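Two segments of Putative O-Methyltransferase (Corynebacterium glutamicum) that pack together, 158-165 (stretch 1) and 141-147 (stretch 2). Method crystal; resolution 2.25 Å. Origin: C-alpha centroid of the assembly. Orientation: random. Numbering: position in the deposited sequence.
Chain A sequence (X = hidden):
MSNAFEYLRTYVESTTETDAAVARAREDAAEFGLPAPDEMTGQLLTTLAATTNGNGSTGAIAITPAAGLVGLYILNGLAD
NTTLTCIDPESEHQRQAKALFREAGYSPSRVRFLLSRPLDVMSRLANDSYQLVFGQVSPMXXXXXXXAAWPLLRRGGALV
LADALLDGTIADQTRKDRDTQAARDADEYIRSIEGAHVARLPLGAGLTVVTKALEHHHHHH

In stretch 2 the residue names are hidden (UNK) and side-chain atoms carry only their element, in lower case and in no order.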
# COMPACT_ATOMS: atom_id res chain seq x y z
N ALA A 158 -9.26 4.29 2.68
CA ALA A 158 -8.47 4.73 1.54
C ALA A 158 -9.21 4.87 0.23
O ALA A 158 -10.01 4.00 -0.14
CB ALA A 158 -7.28 3.80 1.33
N LEU A 159 -8.93 5.97 -0.47
CA LEU A 159 -9.47 6.20 -1.79
C LEU A 159 -8.27 5.93 -2.72
O LEU A 159 -7.20 6.53 -2.57
CB LEU A 159 -9.92 7.67 -1.96
CG LEU A 159 -10.30 8.11 -3.38
CD1 LEU A 159 -11.49 7.31 -3.89
CD2 LEU A 159 -10.63 9.60 -3.34
N VAL A 160 -8.44 5.00 -3.66
CA VAL A 160 -7.39 4.64 -4.61
C VAL A 160 -7.76 5.08 -6.02
O VAL A 160 -8.75 4.61 -6.59
CB VAL A 160 -7.13 3.11 -4.59
CG1 VAL A 160 -5.99 2.77 -5.53
CG2 VAL A 160 -6.79 2.67 -3.17
N LEU A 161 -6.96 5.99 -6.58
CA LEU A 161 -7.22 6.54 -7.92
C LEU A 161 -6.21 6.06 -8.96
O LEU A 161 -5.06 6.50 -8.98
CB LEU A 161 -7.22 8.07 -7.86
CG LEU A 161 -8.17 8.67 -6.80
CD1 LEU A 161 -7.93 10.18 -6.68
CD2 LEU A 161 -9.61 8.37 -7.18
N ALA A 162 -6.65 5.15 -9.82
CA ALA A 162 -5.80 4.59 -10.87
C ALA A 162 -5.41 5.59 -11.95
O ALA A 162 -6.19 6.48 -12.31
CB ALA A 162 -6.49 3.40 -11.51
N ASP A 163 -4.18 5.44 -12.47
CA ASP A 163 -3.64 6.27 -13.54
C ASP A 163 -3.85 7.77 -13.39
O ASP A 163 -3.89 8.49 -14.38
CB ASP A 163 -4.23 5.84 -14.88
CG ASP A 163 -4.15 4.34 -15.11
OD1 ASP A 163 -3.11 3.75 -14.74
OD2 ASP A 163 -5.11 3.75 -15.66
N ALA A 164 -3.98 8.24 -12.15
CA ALA A 164 -4.24 9.65 -11.88
C ALA A 164 -3.10 10.63 -12.12
O ALA A 164 -3.31 11.85 -12.11
CB ALA A 164 -4.73 9.80 -10.45
N LEU A 165 -1.91 10.10 -12.35
CA LEU A 165 -0.73 10.93 -12.56
C LEU A 165 -0.28 11.00 -14.01
O LEU A 165 0.65 11.72 -14.35
CB LEU A 165 0.42 10.40 -11.69
CG LEU A 165 0.23 10.43 -10.17
CD1 LEU A 165 1.25 9.52 -9.50
CD2 LEU A 165 0.37 11.86 -9.67
N UNK A 141 -12.89 13.60 -14.30
CA UNK A 141 -13.81 13.21 -13.23
C UNK A 141 -13.14 13.04 -11.87
O UNK A 141 -13.82 12.88 -10.85
o UNK A 141 -16.30 13.09 -14.58
c UNK A 141 -15.58 12.07 -14.65
o UNK A 141 -15.71 11.20 -15.53
c UNK A 141 -14.51 11.90 -13.59
N UNK A 142 -11.81 13.10 -11.83
CA UNK A 142 -11.07 12.87 -10.58
C UNK A 142 -11.45 13.69 -9.38
O UNK A 142 -11.70 13.14 -8.30
c UNK A 142 -9.56 12.96 -10.83
c UNK A 142 -8.97 10.52 -10.85
c UNK A 142 -8.93 11.82 -11.64
c UNK A 142 -7.49 12.18 -11.99
N UNK A 143 -11.51 15.00 -9.57
CA UNK A 143 -11.87 15.92 -8.51
C UNK A 143 -13.27 15.61 -7.99
O UNK A 143 -13.50 15.53 -6.78
c UNK A 143 -12.80 19.64 -6.67
c UNK A 143 -11.18 18.37 -8.12
n UNK A 143 -13.56 20.90 -6.44
c UNK A 143 -12.00 19.65 -7.97
c UNK A 143 -11.84 17.36 -9.04
N UNK A 144 -14.21 15.44 -8.91
CA UNK A 144 -15.59 15.15 -8.55
C UNK A 144 -15.67 13.82 -7.80
O UNK A 144 -16.47 13.68 -6.87
c UNK A 144 -16.47 15.13 -9.80
N UNK A 145 -14.85 12.86 -8.21
CA UNK A 145 -14.87 11.56 -7.55
C UNK A 145 -14.36 11.70 -6.11
O UNK A 145 -14.89 11.06 -5.20
c UNK A 145 -14.11 9.11 -7.81
c UNK A 145 -13.21 8.18 -8.62
c UNK A 145 -15.57 8.63 -7.87
c UNK A 145 -14.02 10.54 -8.34
N UNK A 146 -13.34 12.54 -5.90
CA UNK A 146 -12.77 12.77 -4.57
C UNK A 146 -13.82 13.41 -3.65
O UNK A 146 -13.98 13.02 -2.49
c UNK A 146 -11.56 13.71 -4.63
c UNK A 146 -11.01 13.96 -3.25
c UNK A 146 -10.49 13.12 -5.53
N UNK A 147 -14.51 14.41 -4.18
CA UNK A 147 -15.54 15.11 -3.42
C UNK A 147 -16.70 14.18 -3.12
O UNK A 147 -17.32 14.27 -2.06
c UNK A 147 -16.05 16.33 -4.20
o UNK A 147 -14.16 17.58 -3.52
c UNK A 147 -14.98 17.36 -4.44
o UNK A 147 -14.95 17.96 -5.53

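Position 141 carries four side-chain atoms, two carbons and two oxygens, with both oxygens on the second carbon. This is a carboxylate one methylene from the backbone. Its CB, the nearest side-chain atom, is 8.8 Å from CD2 of Leu161, so nothing touches stretch 1. The residue is Asp141; its O accepts a hydrogen bond from N of position 145 at 2.8 Å.

Position 142 has four carbons, forked at the second. One terminal methyl lies 4.0 Å from CB of Ala164, the other 4.2 Å from CB of Leu161. A fork one bond beyond CB identifies Leu142, with chi1 m and chi2 t; CD1 makes the closest approach to CB of Ala164 and CD2 that to CB of Leu161.

Position 143 shows four carbons in an unbranched row ending in nitrogen. Its CA-to-CB bond points away from stretch 1, and no side-chain atom touches it. This is the signature of Lys143, whose chi1, chi2 and chi3 all fall between the usual wells.

Position 144 has a single side-chain carbon, its CB, 10.0 Å from CD2 of Leu161 and out of reach of the contact; hence Ala144.

Position 145 again has four carbons forked at the second, and a terminal methyl comes within 3.9 Å of CD2 of Leu161. The residue is Leu145, the methyl is its CD2, and its rotamer, chi1 t and chi2 p, differs from that of Leu142.

Position 146 has three carbons, two of them attached directly to the first. One of the two methyls lies 4.1 Å from CD2 of Leu159 and 4.1 Å from CD1 of Leu161. Branching at CB without oxygen gives Val146, and the methyl is CG2; it touches both leucines although the CA-to-CB bond runs sideways.

Position 147 has two carbons with two oxygens on the second; its CA-to-CB bond points away from stretch 1, and no side-chain atom touches it. This is Asp147, whose OD2 forms a salt bridge with NZ of Lys143 at 3.4 Å.

The contact is wholly apolar, with no hydrogen bond between the stretches. Strand 158-161 and helix 142-147 run nearly antiparallel, at 166°, and their axes approach to 10.4 Å, leaving room for side chains. Strand alternation turns Leu159 and Leu161 toward the helix while Ala158 and Val160 remain out of reach. The helical spacing of 142, 145 and 146 supplies the matching surface. A type II beta turn from Leu161 to Ala164 places CB of Ala164 against Leu142, extending the contact, which buries 267 Å² summed over both sides.

Stretch 2 141-147: DLKALVD
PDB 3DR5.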